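Endo-xylogalacturonan hydrolase A (Aspergillus tubingensis, PDB 4C2L) hydrolyses xylogalacturonan, the xylose-substituted galacturonic acid backbone found in the hairy regions of pectin, as a secreted member of glycoside hydrolase family 28. Local coordinates at residues L62-C67 with I94-V99; T223-S228 with Y252-T257; V284-F289 with I323-F328. All coordinates share one frame; numbering follows the deposited sequence.

Contact 1 (L62-C67 with I94-V99)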
ATOM      1  N   LEU A  62       7.448 -10.864  15.776  1.00 11.14           N
ATOM      2  CA  LEU A  62       8.084  -9.882  16.663  1.00 12.03           C
ATOM      3  C   LEU A  62       7.032  -8.885  17.107  1.00 12.70           C
ATOM      4  O   LEU A  62       6.520  -8.107  16.302  1.00 12.50           O
ATOM      5  CB  LEU A  62       9.206  -9.130  15.932  1.00 12.48           C
ATOM      6  CG  LEU A  62       9.883  -7.999  16.709  1.00 13.04           C
ATOM      7  CD1 LEU A  62      10.461  -8.502  18.021  1.00 13.45           C
ATOM      8  CD2 LEU A  62      10.979  -7.369  15.853  1.00 13.48           C
ATOM      9  N   ASP A  63       6.699  -8.929  18.387  1.00 13.09           N
ATOM     10  CA  ASP A  63       5.650  -8.087  18.922  1.00 14.45           C
ATOM     11  C   ASP A  63       6.298  -6.896  19.620  1.00 14.68           C
ATOM     12  O   ASP A  63       7.116  -7.077  20.524  1.00 15.22           O
ATOM     13  CB  ASP A  63       4.798  -8.907  19.899  1.00 16.49           C
ATOM     14  CG  ASP A  63       3.526  -8.202  20.280  1.00 18.47           C
ATOM     15  OD1 ASP A  63       3.632  -7.105  20.865  1.00 19.17           O
ATOM     16  OD2 ASP A  63       2.423  -8.739  19.999  1.00 20.72           O
ATOM     17  N   LEU A  64       5.970  -5.691  19.172  1.00 14.32           N
ATOM     18  CA  LEU A  64       6.596  -4.468  19.699  1.00 14.00           C
ATOM     19  C   LEU A  64       5.759  -3.788  20.787  1.00 14.50           C
ATOM     20  O   LEU A  64       5.993  -2.621  21.130  1.00 14.57           O
ATOM     21  CB  LEU A  64       6.898  -3.483  18.559  1.00 14.09           C
ATOM     22  CG  LEU A  64       7.840  -4.003  17.464  1.00 14.27           C
ATOM     23  CD1 LEU A  64       8.158  -2.875  16.475  1.00 14.23           C
ATOM     24  CD2 LEU A  64       9.124  -4.577  18.058  1.00 14.25           C
ATOM     25  N   GLY A  65       4.832  -4.543  21.363  1.00 15.58           N
ATOM     26  CA  GLY A  65       3.852  -3.974  22.283  1.00 16.60           C
ATOM     27  C   GLY A  65       4.403  -3.333  23.546  1.00 17.11           C
ATOM     28  O   GLY A  65       3.725  -2.514  24.149  1.00 19.00           O
ATOM     29  N   SER A  66       5.614  -3.674  23.961  1.00 17.69           N
ATOM     30  CA  SER A  66       6.139  -3.081  25.200  1.00 19.33           C
ATOM     31  C   SER A  66       6.748  -1.693  24.969  1.00 19.76           C
ATOM     32  O   SER A  66       7.208  -1.038  25.901  1.00 19.81           O
ATOM     33  CB  SER A  66       7.136  -4.018  25.871  1.00 21.05           C
ATOM     34  OG  SER A  66       8.277  -4.128  25.067  1.00 23.68           O
ATOM     35  N   CYS A  67       6.741  -1.249  23.722  1.00 19.12           N
ATOM     36  CA  CYS A  67       7.241   0.068  23.378  1.00 19.37           C
ATOM     37  C   CYS A  67       6.290   1.125  23.919  1.00 19.04           C
ATOM     38  O   CYS A  67       5.098   1.077  23.663  1.00 17.64           O
ATOM     39  CB  CYS A  67       7.316   0.202  21.861  1.00 21.36           C
ATOM     40  SG  CYS A  67       7.815   1.850  21.337  1.00 26.30           S
ATOM     41  N   ILE A  94       5.892  -8.301  12.057  1.00 10.53           N
ATOM     42  CA  ILE A  94       6.136  -7.338  13.135  1.00 10.81           C
ATOM     43  C   ILE A  94       4.784  -6.752  13.519  1.00 11.72           C
ATOM     44  O   ILE A  94       4.107  -6.125  12.687  1.00 11.38           O
ATOM     45  CB  ILE A  94       7.088  -6.190  12.706  1.00 10.84           C
ATOM     46  CG1 ILE A  94       8.419  -6.765  12.221  1.00 10.95           C
ATOM     47  CG2 ILE A  94       7.318  -5.226  13.863  1.00 11.02           C
ATOM     48  CD1 ILE A  94       9.298  -5.729  11.521  1.00 11.48           C
ATOM     49  N   SER A  95       4.384  -6.982  14.769  1.00 12.03           N
ATOM     50  CA  SER A  95       3.046  -6.563  15.226  1.00 12.76           C
ATOM     51  C   SER A  95       3.179  -5.334  16.127  1.00 13.14           C
ATOM     52  O   SER A  95       3.925  -5.356  17.113  1.00 12.78           O
ATOM     53  CB  SER A  95       2.348  -7.710  15.962  1.00 13.57           C
ATOM     54  OG  SER A  95       1.157  -7.233  16.595  1.00 15.85           O
ATOM     55  N   VAL A  96       2.476  -4.255  15.770  1.00 12.86           N
ATOM     56  CA  VAL A  96       2.555  -2.997  16.513  1.00 13.30           C
ATOM     57  C   VAL A  96       1.119  -2.660  16.890  1.00 13.12           C
ATOM     58  O   VAL A  96       0.409  -1.972  16.148  1.00 12.64           O
ATOM     59  CB  VAL A  96       3.208  -1.863  15.680  1.00 12.82           C
ATOM     60  CG1 VAL A  96       3.424  -0.612  16.530  1.00 13.46           C
ATOM     61  CG2 VAL A  96       4.556  -2.317  15.110  1.00 13.83           C
ATOM     62  N   SER A  97       0.686  -3.193  18.029  1.00 14.10           N
ATOM     63  CA  SER A  97      -0.714  -3.097  18.425  1.00 14.24           C
ATOM     64  C   SER A  97      -0.866  -2.164  19.612  1.00 15.13           C
ATOM     65  O   SER A  97      -0.270  -2.405  20.667  1.00 14.83           O
ATOM     66  CB  SER A  97      -1.252  -4.484  18.794  1.00 15.45           C
ATOM     67  OG  SER A  97      -2.649  -4.421  19.058  1.00 17.91           O
ATOM     68  N   ASN A  98      -1.654  -1.108  19.442  1.00 15.29           N
ATOM     69  CA  ASN A  98      -1.914  -0.165  20.533  1.00 16.20           C
ATOM     70  C   ASN A  98      -0.632   0.382  21.165  1.00 16.20           C
ATOM     71  O   ASN A  98      -0.490   0.439  22.391  1.00 16.06           O
ATOM     72  CB  ASN A  98      -2.815  -0.817  21.597  1.00 18.15           C
ATOM     73  CG  ASN A  98      -3.506   0.211  22.474  1.00 21.51           C
ATOM     74  OD1 ASN A  98      -3.577   1.390  22.126  1.00 23.67           O
ATOM     75  ND2 ASN A  98      -4.012  -0.226  23.617  1.00 24.11           N
ATOM     76  N   VAL A  99       0.305   0.801  20.320  1.00 14.70           N
ATOM     77  CA  VAL A  99       1.546   1.356  20.814  1.00 14.85           C
ATOM     78  C   VAL A  99       1.431   2.862  20.685  1.00 15.70           C
ATOM     79  O   VAL A  99       1.015   3.359  19.641  1.00 14.52           O
ATOM     80  CB  VAL A  99       2.746   0.815  20.010  1.00 14.89           C
ATOM     81  CG1 VAL A  99       4.012   1.620  20.293  1.00 14.83           C
ATOM     82  CG2 VAL A  99       2.938  -0.663  20.332  1.00 15.17           C
TER
HETATM   83  O   HOH W   1       2.312  -4.774  19.580  1.00 22.42           O
HETATM   84  O   HOH W   2       0.876  -7.151  19.016  1.00 31.25           O
HETATM   85  O   HOH W   3       0.919  -1.861  23.655  1.00 22.57           O
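L62 with I94 and D63 with S95 form two parallel bridges between neighbouring coils of the right-handed parallel beta-helix characteristic of family 28 glycoside hydrolases. S95 carries both backbone bonds: its N donates to L62 O at 2.9 Å, and its O accepts from L64 N at 2.9 Å. The second bond is almost straight, with 177° at the hydrogen. A CA-H...O contact from I94 CA adds to the load on L62 O. Regular pairing stops there, because residues 64 to 67 make a type I turn in which L64 O accepts from C67 N. That carbonyl is the one a continued parallel pattern would offer to S97 N.

Water and the D63 carboxylate deal with the polar groups at this break. S97 N donates instead to a water at 2.7 Å, and the same water donates to S95 O and to D63 OD1. D63 keeps CG anti to its backbone N (chi1 -168°), and from there OD1 accepts from G65 N at 2.9 Å, closing an Asx turn. OD1 thus accepts two bonds, one from the chain and one from the water.

The apolar part lies on the buried side. L64 crosses I94 and V96 at a slant, its CD1 reaching I94 CG2 at 3.6 Å and also touching V96 CG2. Helix 32-42 packs on the same leucine and on L62, through L39 and through I35 and T36. L102 touches both V96 and C67, whose SG is in a disulfide with C70. V99 divides its two methyls between the ends of the turn: CG2 lies 3.7 Å from L64 O, while CG1 meets C67 O at 3.6 Å and C67 CB at 3.9 Å.

Contact 2 (T223-S228 with Y252-T257). With NAG (2-acetamido-2-deoxy-beta-D-glucopyranose), chain B.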
ATOM      1  N   THR A 223      -1.801  11.778   3.769  1.00 13.01           N
ATOM      2  CA  THR A 223      -0.983  12.529   2.828  1.00 13.97           C
ATOM      3  C   THR A 223       0.113  11.624   2.325  1.00 13.58           C
ATOM      4  O   THR A 223       0.804  10.975   3.119  1.00 12.81           O
ATOM      5  CB  THR A 223      -0.350  13.749   3.516  1.00 15.13           C
ATOM      6  OG1 THR A 223      -1.390  14.631   3.946  1.00 19.09           O
ATOM      7  CG2 THR A 223       0.572  14.504   2.564  1.00 16.21           C
ATOM      8  N   VAL A 224       0.270  11.581   1.006  1.00 12.98           N
ATOM      9  CA  VAL A 224       1.379  10.893   0.409  1.00 14.12           C
ATOM     10  C   VAL A 224       2.093  11.977  -0.411  1.00 14.14           C
ATOM     11  O   VAL A 224       1.500  12.566  -1.313  1.00 14.17           O
ATOM     12  CB  VAL A 224       0.918   9.753  -0.542  1.00 13.29           C
ATOM     13  CG1 VAL A 224       2.128   9.047  -1.163  1.00 13.91           C
ATOM     14  CG2 VAL A 224       0.033   8.736   0.186  1.00 13.52           C
ATOM     15  N   ASP A 225       3.359  12.220  -0.096  1.00 14.71           N
ATOM     16  CA  ASP A 225       4.123  13.299  -0.762  1.00 15.97           C
ATOM     17  C   ASP A 225       5.482  12.780  -1.213  1.00 15.63           C
ATOM     18  O   ASP A 225       6.345  12.545  -0.374  1.00 17.01           O
ATOM     19  CB  ASP A 225       4.297  14.449   0.231  1.00 17.43           C
ATOM     20  CG  ASP A 225       4.971  15.672  -0.379  1.00 20.32           C
ATOM     21  OD1 ASP A 225       5.693  15.556  -1.400  1.00 20.17           O
ATOM     22  OD2 ASP A 225       4.760  16.770   0.183  1.00 23.89           O
ATOM     23  N   THR A 226       5.654  12.631  -2.524  1.00 15.14           N
ATOM     24  CA  THR A 226       6.902  12.172  -3.156  1.00 15.08           C
ATOM     25  C   THR A 226       7.099  10.671  -2.988  1.00 15.42           C
ATOM     26  O   THR A 226       7.589  10.182  -1.963  1.00 15.56           O
ATOM     27  CB  THR A 226       8.151  12.961  -2.697  1.00 15.94           C
ATOM     28  OG1 THR A 226       7.851  14.360  -2.701  1.00 16.91           O
ATOM     29  CG2 THR A 226       9.345  12.677  -3.632  1.00 16.53           C
ATOM     30  N   ILE A 227       6.697   9.950  -4.015  1.00 14.74           N
ATOM     31  CA  ILE A 227       6.754   8.510  -3.985  1.00 14.92           C
ATOM     32  C   ILE A 227       7.083   8.022  -5.379  1.00 15.43           C
ATOM     33  O   ILE A 227       6.633   8.602  -6.386  1.00 15.60           O
ATOM     34  CB  ILE A 227       5.430   7.913  -3.430  1.00 14.81           C
ATOM     35  CG1 ILE A 227       5.515   6.390  -3.340  1.00 14.80           C
ATOM     36  CG2 ILE A 227       4.226   8.329  -4.286  1.00 14.87           C
ATOM     37  CD1 ILE A 227       4.477   5.803  -2.393  1.00 15.55           C
ATOM     38  N   SER A 228       7.918   6.993  -5.442  1.00 15.46           N
ATOM     39  CA  SER A 228       8.200   6.325  -6.692  0.80 16.70           C
ATOM     40  C   SER A 228       7.762   4.872  -6.576  1.00 16.85           C
ATOM     41  O   SER A 228       8.080   4.204  -5.590  1.00 16.40           O
ATOM     42  CB  SER A 228       9.698   6.399  -7.002  0.80 17.96           C
ATOM     43  OG  SER A 228       9.981   5.604  -8.131  0.80 20.80           O
ATOM     44  N   TYR A 252      -4.661  13.228   0.190  1.00 12.64           N
ATOM     45  CA  TYR A 252      -3.896  14.092  -0.701  1.00 13.28           C
ATOM     46  C   TYR A 252      -2.628  13.369  -1.125  1.00 12.99           C
ATOM     47  O   TYR A 252      -1.811  12.997  -0.280  1.00 13.32           O
ATOM     48  CB  TYR A 252      -3.571  15.420  -0.006  1.00 14.41           C
ATOM     49  CG  TYR A 252      -2.826  16.360  -0.920  1.00 15.82           C
ATOM     50  CD1 TYR A 252      -3.506  17.064  -1.920  1.00 17.13           C
ATOM     51  CD2 TYR A 252      -1.446  16.505  -0.816  1.00 16.96           C
ATOM     52  CE1 TYR A 252      -2.820  17.910  -2.791  1.00 18.35           C
ATOM     53  CE2 TYR A 252      -0.752  17.355  -1.677  1.00 18.23           C
ATOM     54  CZ  TYR A 252      -1.446  18.038  -2.661  1.00 19.47           C
ATOM     55  OH  TYR A 252      -0.758  18.858  -3.536  1.00 21.46           O
ATOM     56  N   VAL A 253      -2.472  13.169  -2.426  1.00 12.71           N
ATOM     57  CA  VAL A 253      -1.307  12.468  -2.962  1.00 12.69           C
ATOM     58  C   VAL A 253      -0.635  13.399  -3.957  1.00 13.45           C
ATOM     59  O   VAL A 253      -1.270  13.863  -4.897  1.00 14.24           O
ATOM     60  CB  VAL A 253      -1.682  11.179  -3.696  1.00 12.79           C
ATOM     61  CG1 VAL A 253      -0.418  10.513  -4.239  1.00 13.16           C
ATOM     62  CG2 VAL A 253      -2.417  10.215  -2.762  1.00 12.82           C
ATOM     63  N   THR A 254       0.639  13.672  -3.748  1.00 13.29           N
ATOM     64  CA  THR A 254       1.370  14.531  -4.690  1.00 13.90           C
ATOM     65  C   THR A 254       2.765  13.980  -4.977  1.00 14.03           C
ATOM     66  O   THR A 254       3.374  13.342  -4.119  1.00 14.07           O
ATOM     67  CB  THR A 254       1.431  15.992  -4.186  1.00 14.62           C
ATOM     68  OG1 THR A 254       1.887  16.856  -5.248  1.00 15.63           O
ATOM     69  CG2 THR A 254       2.343  16.123  -2.934  1.00 15.19           C
ATOM     70  N   GLY A 255       3.251  14.220  -6.189  1.00 14.03           N
ATOM     71  CA  GLY A 255       4.636  13.890  -6.541  1.00 14.34           C
ATOM     72  C   GLY A 255       4.886  12.405  -6.706  1.00 14.56           C
ATOM     73  O   GLY A 255       5.874  11.873  -6.187  1.00 15.00           O
ATOM     74  N   ALA A 256       3.998  11.728  -7.421  1.00 14.47           N
ATOM     75  CA  ALA A 256       4.124  10.285  -7.620  1.00 15.65           C
ATOM     76  C   ALA A 256       4.731   9.970  -8.972  1.00 16.29           C
ATOM     77  O   ALA A 256       4.218  10.389 -10.014  1.00 17.00           O
ATOM     78  CB  ALA A 256       2.771   9.601  -7.501  1.00 15.58           C
ATOM     79  N   THR A 257       5.819   9.222  -8.955  1.00 15.89           N
ATOM     80  CA  THR A 257       6.395   8.717 -10.198  1.00 16.82           C
ATOM     81  C   THR A 257       6.031   7.248 -10.304  1.00 17.26           C
ATOM     82  O   THR A 257       6.508   6.418  -9.516  1.00 16.93           O
ATOM     83  CB  THR A 257       7.916   8.903 -10.205  1.00 18.21           C
ATOM     84  OG1 THR A 257       8.203  10.295 -10.037  1.00 19.25           O
ATOM     85  CG2 THR A 257       8.534   8.390 -11.545  1.00 18.55           C
TER
HETATM   86  C1  NAG B   2      -5.546  18.281   5.515  1.00 30.61           C
HETATM   87  C2  NAG B   2      -4.084  18.747   5.580  1.00 33.41           C
HETATM   88  C3  NAG B   2      -3.397  18.495   6.922  1.00 37.21           C
HETATM   89  C4  NAG B   2      -4.305  18.674   8.136  1.00 37.68           C
HETATM   90  C5  NAG B   2      -5.700  18.091   7.875  1.00 35.28           C
HETATM   91  C6  NAG B   2      -6.646  18.391   9.028  1.00 36.25           C
HETATM   92  C7  NAG B   2      -2.934  18.724   3.444  1.00 32.52           C
HETATM   93  C8  NAG B   2      -2.112  17.939   2.461  1.00 31.47           C
HETATM   94  N2  NAG B   2      -3.288  18.089   4.558  1.00 32.66           N
HETATM   95  O3  NAG B   2      -2.351  19.428   7.019  1.00 41.27           O
HETATM   96  O4  NAG B   2      -3.699  18.066   9.262  1.00 40.56           O
HETATM   97  O5  NAG B   2      -6.247  18.645   6.688  1.00 33.28           O
HETATM   98  O6  NAG B   2      -6.806  19.790   9.099  1.00 38.87           O
HETATM   99  O7  NAG B   2      -3.264  19.882   3.213  1.00 31.79           O
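From T223 with Y252 to S228 with T257, the two segments run in parallel register, residue against residue, with the axes of strands 223-225 and 252-257 4.7 Å apart and 1° from parallel. Five backbone bonds hold them. V224 is gripped at both ends, its N donating to Y252 O and its O accepting from T254 N. T226 N and I227 N then donate in succession, to T254 O and G255 O. This departure from alternation coincides with the corner, where T226 and G255 both have positive phi. I227 O, accepting from T257 N at 2.8 Å, restores the alternating pattern.

On the buried face apolar residues sit beside apolar ones. V224 and V253 point the same way, with V224 CB 4.0 Å from V253 CG1. I227 places CG2 3.8 Å from A256 CB; F215 touches both valines, and V213 touches I227. Such rows of side chains, in register from coil to coil, are characteristic of the parallel beta-helix. Here they join the second and third PbH1 repeats.

The other face is polar and partly exposed. T254 has OG1 anti to its backbone N (chi1 -167°), where it is hydrogen-bonded with N287 ND2 of the next coil. Its CG2 methyl falls between N and the carbonyl carbon and lies against the D225 carboxylate, 3.7 Å from D225 CG. D225 OD1 in turn accepts from T226 OG1 at 2.8 Å, met on the anti side and somewhat out of the carboxylate plane. At the other end T223 CG2 approaches the edge of the Y252 ring, on the CD2 side. An N-acetylglucosamine of a protein-linked glycan brings its acetyl methyl C8 to both residues, 3.6 Å from Y252 CD2 and 3.7 Å from T223 OG1.

Contact 3 (V284-F289 with I323-F328). With SO4 (sulfate ion), chain I.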
ATOM      1  N   VAL A 284     -10.516  13.527  -2.473  1.00 12.70           N
ATOM      2  CA  VAL A 284      -9.291  12.810  -2.788  1.00 12.63           C
ATOM      3  C   VAL A 284      -8.620  13.533  -3.941  1.00 13.11           C
ATOM      4  O   VAL A 284      -9.215  13.712  -4.993  1.00 12.51           O
ATOM      5  CB  VAL A 284      -9.561  11.341  -3.144  1.00 12.75           C
ATOM      6  CG1 VAL A 284      -8.268  10.653  -3.562  1.00 12.53           C
ATOM      7  CG2 VAL A 284     -10.203  10.622  -1.952  1.00 12.29           C
ATOM      8  N   THR A 285      -7.371  13.934  -3.732  1.00 13.46           N
ATOM      9  CA  THR A 285      -6.616  14.602  -4.792  1.00 14.09           C
ATOM     10  C   THR A 285      -5.387  13.787  -5.185  1.00 14.43           C
ATOM     11  O   THR A 285      -4.625  13.363  -4.317  1.00 14.35           O
ATOM     12  CB  THR A 285      -6.147  15.985  -4.314  1.00 15.36           C
ATOM     13  OG1 THR A 285      -7.291  16.816  -4.092  1.00 17.20           O
ATOM     14  CG2 THR A 285      -5.226  16.646  -5.373  1.00 15.35           C
ATOM     15  N   PHE A 286      -5.210  13.605  -6.492  1.00 13.64           N
ATOM     16  CA  PHE A 286      -4.035  12.971  -7.063  1.00 13.94           C
ATOM     17  C   PHE A 286      -3.378  14.096  -7.863  1.00 14.52           C
ATOM     18  O   PHE A 286      -3.919  14.527  -8.886  1.00 14.63           O
ATOM     19  CB  PHE A 286      -4.419  11.856  -8.027  1.00 14.18           C
ATOM     20  CG  PHE A 286      -5.295  10.771  -7.437  1.00 14.53           C
ATOM     21  CD1 PHE A 286      -6.689  10.887  -7.469  1.00 14.93           C
ATOM     22  CD2 PHE A 286      -4.733   9.608  -6.908  1.00 15.41           C
ATOM     23  CE1 PHE A 286      -7.498   9.871  -6.954  1.00 14.17           C
ATOM     24  CE2 PHE A 286      -5.538   8.592  -6.391  1.00 15.23           C
ATOM     25  CZ  PHE A 286      -6.922   8.726  -6.422  1.00 15.52           C
ATOM     26  N   ASN A 287      -2.228  14.562  -7.393  1.00 14.91           N
ATOM     27  CA  ASN A 287      -1.549  15.720  -7.995  1.00 15.37           C
ATOM     28  C   ASN A 287      -0.113  15.418  -8.421  1.00 16.56           C
ATOM     29  O   ASN A 287       0.594  14.673  -7.743  1.00 15.55           O
ATOM     30  CB  ASN A 287      -1.540  16.876  -6.996  1.00 16.46           C
ATOM     31  CG  ASN A 287      -0.897  18.128  -7.563  1.00 17.24           C
ATOM     32  OD1 ASN A 287      -1.389  18.711  -8.539  1.00 17.15           O
ATOM     33  ND2 ASN A 287       0.210  18.553  -6.952  1.00 17.41           N
ATOM     34  N   ASP A 288       0.326  16.003  -9.536  1.00 17.26           N
ATOM     35  CA  ASP A 288       1.745  15.925  -9.919  1.00 18.83           C
ATOM     36  C   ASP A 288       2.213  14.473 -10.064  1.00 17.61           C
ATOM     37  O   ASP A 288       3.137  14.024  -9.359  1.00 16.94           O
ATOM     38  CB  ASP A 288       2.617  16.649  -8.883  1.00 21.47           C
ATOM     39  CG  ASP A 288       2.672  18.154  -9.090  1.00 26.38           C
ATOM     40  OD1 ASP A 288       2.024  18.683 -10.027  1.00 29.58           O
ATOM     41  OD2 ASP A 288       3.374  18.824  -8.296  1.00 29.58           O
ATOM     42  N   PHE A 289       1.560  13.740 -10.952  1.00 15.84           N
ATOM     43  CA  PHE A 289       1.954  12.377 -11.273  1.00 16.84           C
ATOM     44  C   PHE A 289       2.743  12.341 -12.560  1.00 18.55           C
ATOM     45  O   PHE A 289       2.382  12.999 -13.552  1.00 18.47           O
ATOM     46  CB  PHE A 289       0.752  11.459 -11.455  1.00 14.97           C
ATOM     47  CG  PHE A 289       0.208  10.881 -10.172  1.00 14.68           C
ATOM     48  CD1 PHE A 289      -0.202  11.706  -9.125  1.00 14.89           C
ATOM     49  CD2 PHE A 289       0.056   9.503 -10.039  1.00 14.72           C
ATOM     50  CE1 PHE A 289      -0.722  11.170  -7.950  1.00 14.44           C
ATOM     51  CE2 PHE A 289      -0.464   8.953  -8.862  1.00 14.24           C
ATOM     52  CZ  PHE A 289      -0.860   9.784  -7.825  1.00 14.18           C
ATOM     53  N   ILE A 323     -13.235  14.624  -6.190  1.00 14.47           N
ATOM     54  CA  ILE A 323     -12.070  13.860  -6.642  1.00 14.49           C
ATOM     55  C   ILE A 323     -11.345  14.769  -7.626  1.00 14.32           C
ATOM     56  O   ILE A 323     -11.949  15.283  -8.567  1.00 14.24           O
ATOM     57  CB  ILE A 323     -12.438  12.536  -7.341  1.00 14.67           C
ATOM     58  CG1 ILE A 323     -13.487  11.740  -6.534  1.00 14.95           C
ATOM     59  CG2 ILE A 323     -11.166  11.724  -7.650  1.00 14.79           C
ATOM     60  CD1 ILE A 323     -13.075  11.335  -5.130  1.00 15.00           C
ATOM     61  N   VAL A 324     -10.065  15.001  -7.374  1.00 13.67           N
ATOM     62  CA  VAL A 324      -9.289  15.907  -8.229  1.00 14.22           C
ATOM     63  C   VAL A 324      -8.089  15.153  -8.786  1.00 14.92           C
ATOM     64  O   VAL A 324      -7.344  14.511  -8.035  1.00 14.72           O
ATOM     65  CB  VAL A 324      -8.835  17.152  -7.447  1.00 14.64           C
ATOM     66  CG1 VAL A 324      -7.889  18.005  -8.304  1.00 15.04           C
ATOM     67  CG2 VAL A 324     -10.054  17.954  -6.989  1.00 14.41           C
ATOM     68  N   VAL A 325      -7.920  15.232 -10.101  1.00 15.04           N
ATOM     69  CA  VAL A 325      -6.783  14.621 -10.783  1.00 15.57           C
ATOM     70  C   VAL A 325      -6.120  15.804 -11.476  1.00 16.90           C
ATOM     71  O   VAL A 325      -6.705  16.393 -12.398  1.00 18.41           O
ATOM     72  CB  VAL A 325      -7.257  13.552 -11.792  1.00 15.54           C
ATOM     73  CG1 VAL A 325      -6.123  13.037 -12.678  1.00 16.25           C
ATOM     74  CG2 VAL A 325      -7.936  12.393 -11.081  1.00 16.26           C
ATOM     75  N   SER A 326      -4.927  16.170 -11.022  1.00 16.52           N
ATOM     76  CA  SER A 326      -4.267  17.378 -11.535  1.00 17.65           C
ATOM     77  C   SER A 326      -2.796  17.157 -11.852  1.00 18.13           C
ATOM     78  O   SER A 326      -2.090  16.481 -11.106  1.00 16.66           O
ATOM     79  CB  SER A 326      -4.428  18.540 -10.552  1.00 18.35           C
ATOM     80  OG  SER A 326      -3.997  18.197  -9.230  1.00 19.30           O
ATOM     81  N   SER A 327      -2.352  17.730 -12.971  1.00 18.92           N
ATOM     82  CA  SER A 327      -0.948  17.715 -13.371  1.00 19.80           C
ATOM     83  C   SER A 327      -0.419  16.303 -13.522  1.00 19.35           C
ATOM     84  O   SER A 327       0.463  15.883 -12.764  1.00 19.35           O
ATOM     85  CB  SER A 327      -0.089  18.502 -12.375  1.00 21.21           C
ATOM     86  OG  SER A 327      -0.421  19.875 -12.378  1.00 24.65           O
ATOM     87  N   PHE A 328      -0.987  15.557 -14.463  1.00 18.97           N
ATOM     88  CA  PHE A 328      -0.459  14.257 -14.836  1.00 18.85           C
ATOM     89  C   PHE A 328       0.311  14.425 -16.140  1.00 20.97           C
ATOM     90  O   PHE A 328      -0.188  15.038 -17.096  1.00 22.04           O
ATOM     91  CB  PHE A 328      -1.577  13.241 -15.052  1.00 17.27           C
ATOM     92  CG  PHE A 328      -2.040  12.542 -13.796  1.00 16.46           C
ATOM     93  CD1 PHE A 328      -2.334  13.258 -12.634  1.00 16.58           C
ATOM     94  CD2 PHE A 328      -2.217  11.156 -13.794  1.00 16.24           C
ATOM     95  CE1 PHE A 328      -2.779  12.605 -11.488  1.00 15.95           C
ATOM     96  CE2 PHE A 328      -2.669  10.497 -12.653  1.00 16.16           C
ATOM     97  CZ  PHE A 328      -2.944  11.220 -11.498  1.00 16.26           C
TER
HETATM   98  S   SO4 I1411       2.280  22.102  -8.142  1.00 73.37           S
HETATM   99  O1  SO4 I1411       3.290  21.601  -9.100  1.00 70.68           O
HETATM  100  O2  SO4 I1411       1.250  22.874  -8.876  1.00 72.09           O
HETATM  101  O3  SO4 I1411       2.932  22.979  -7.143  1.00 74.05           O
HETATM  102  O4  SO4 I1411       1.648  20.959  -7.447  1.00 68.12           O
HETATM  103  O   HOH W   4      -0.777  20.980  -9.728  1.00 33.52           O
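F289 and F328 occupy matching positions on adjacent coils of the beta-helix, in its fourth and fifth PbH1 repeats. Both hold CG anti to the carbonyl carbon (chi1 -84° and -86°), and their rings come out nearly parallel, planes at 6° and centroids 4.5 Å apart. They are slid so far that ring overlap is slight. F289 instead sets its CB over the centre of the F328 ring at 3.5 Å, a CH-pi contact, while F328 CZ lies 3.4 Å above the plane of the F289 ring, offset toward its rim near CG. V325 CG1 lies over the opposite face of the F328 ring, toward its rim. F286 adds its CB at 3.8 Å from F328 CZ, and its ring edge faces I323 CG2.

The other face is mixed, with V324 beside T285. S326 OG donates to N287 OD1 at 2.7 Å, and a water donates to the same oxygen while accepting from S327 OG. N287 ND2 donates to O4 of a sulfate, probably from the crystallisation liquor, at 2.8 Å. With OD1 accepting twice and ND2 donating, the amide's orientation is well determined; the buried face is held mainly by apolar and CH-pi contacts.

Contacts 2 and 3 are next to each other in the solenoid, centres 10 Å apart: strands 246-259 and 279-294 are neighbours, V253 O lies 2.8 Å from N287 N, and A256 CB rests 3.6 Å from F289 CE2. Contact 1 is remote, its centre about 28 Å from that of contact 2 and about 35 Å from that of contact 3, which lies on the opposite side of the chain's centre. Contact 1 is the most buried overall, yet has a water-bridged polar edge at D63 and S95. Inside, it is aliphatic beside a disulfide and a helix; contact 2 has small and branched aliphatics, contact 3 phenylalanines among aliphatics. Contacts 2 and 3 resume pairing after a corner, whereas in contact 1 it stops after D63 with S95.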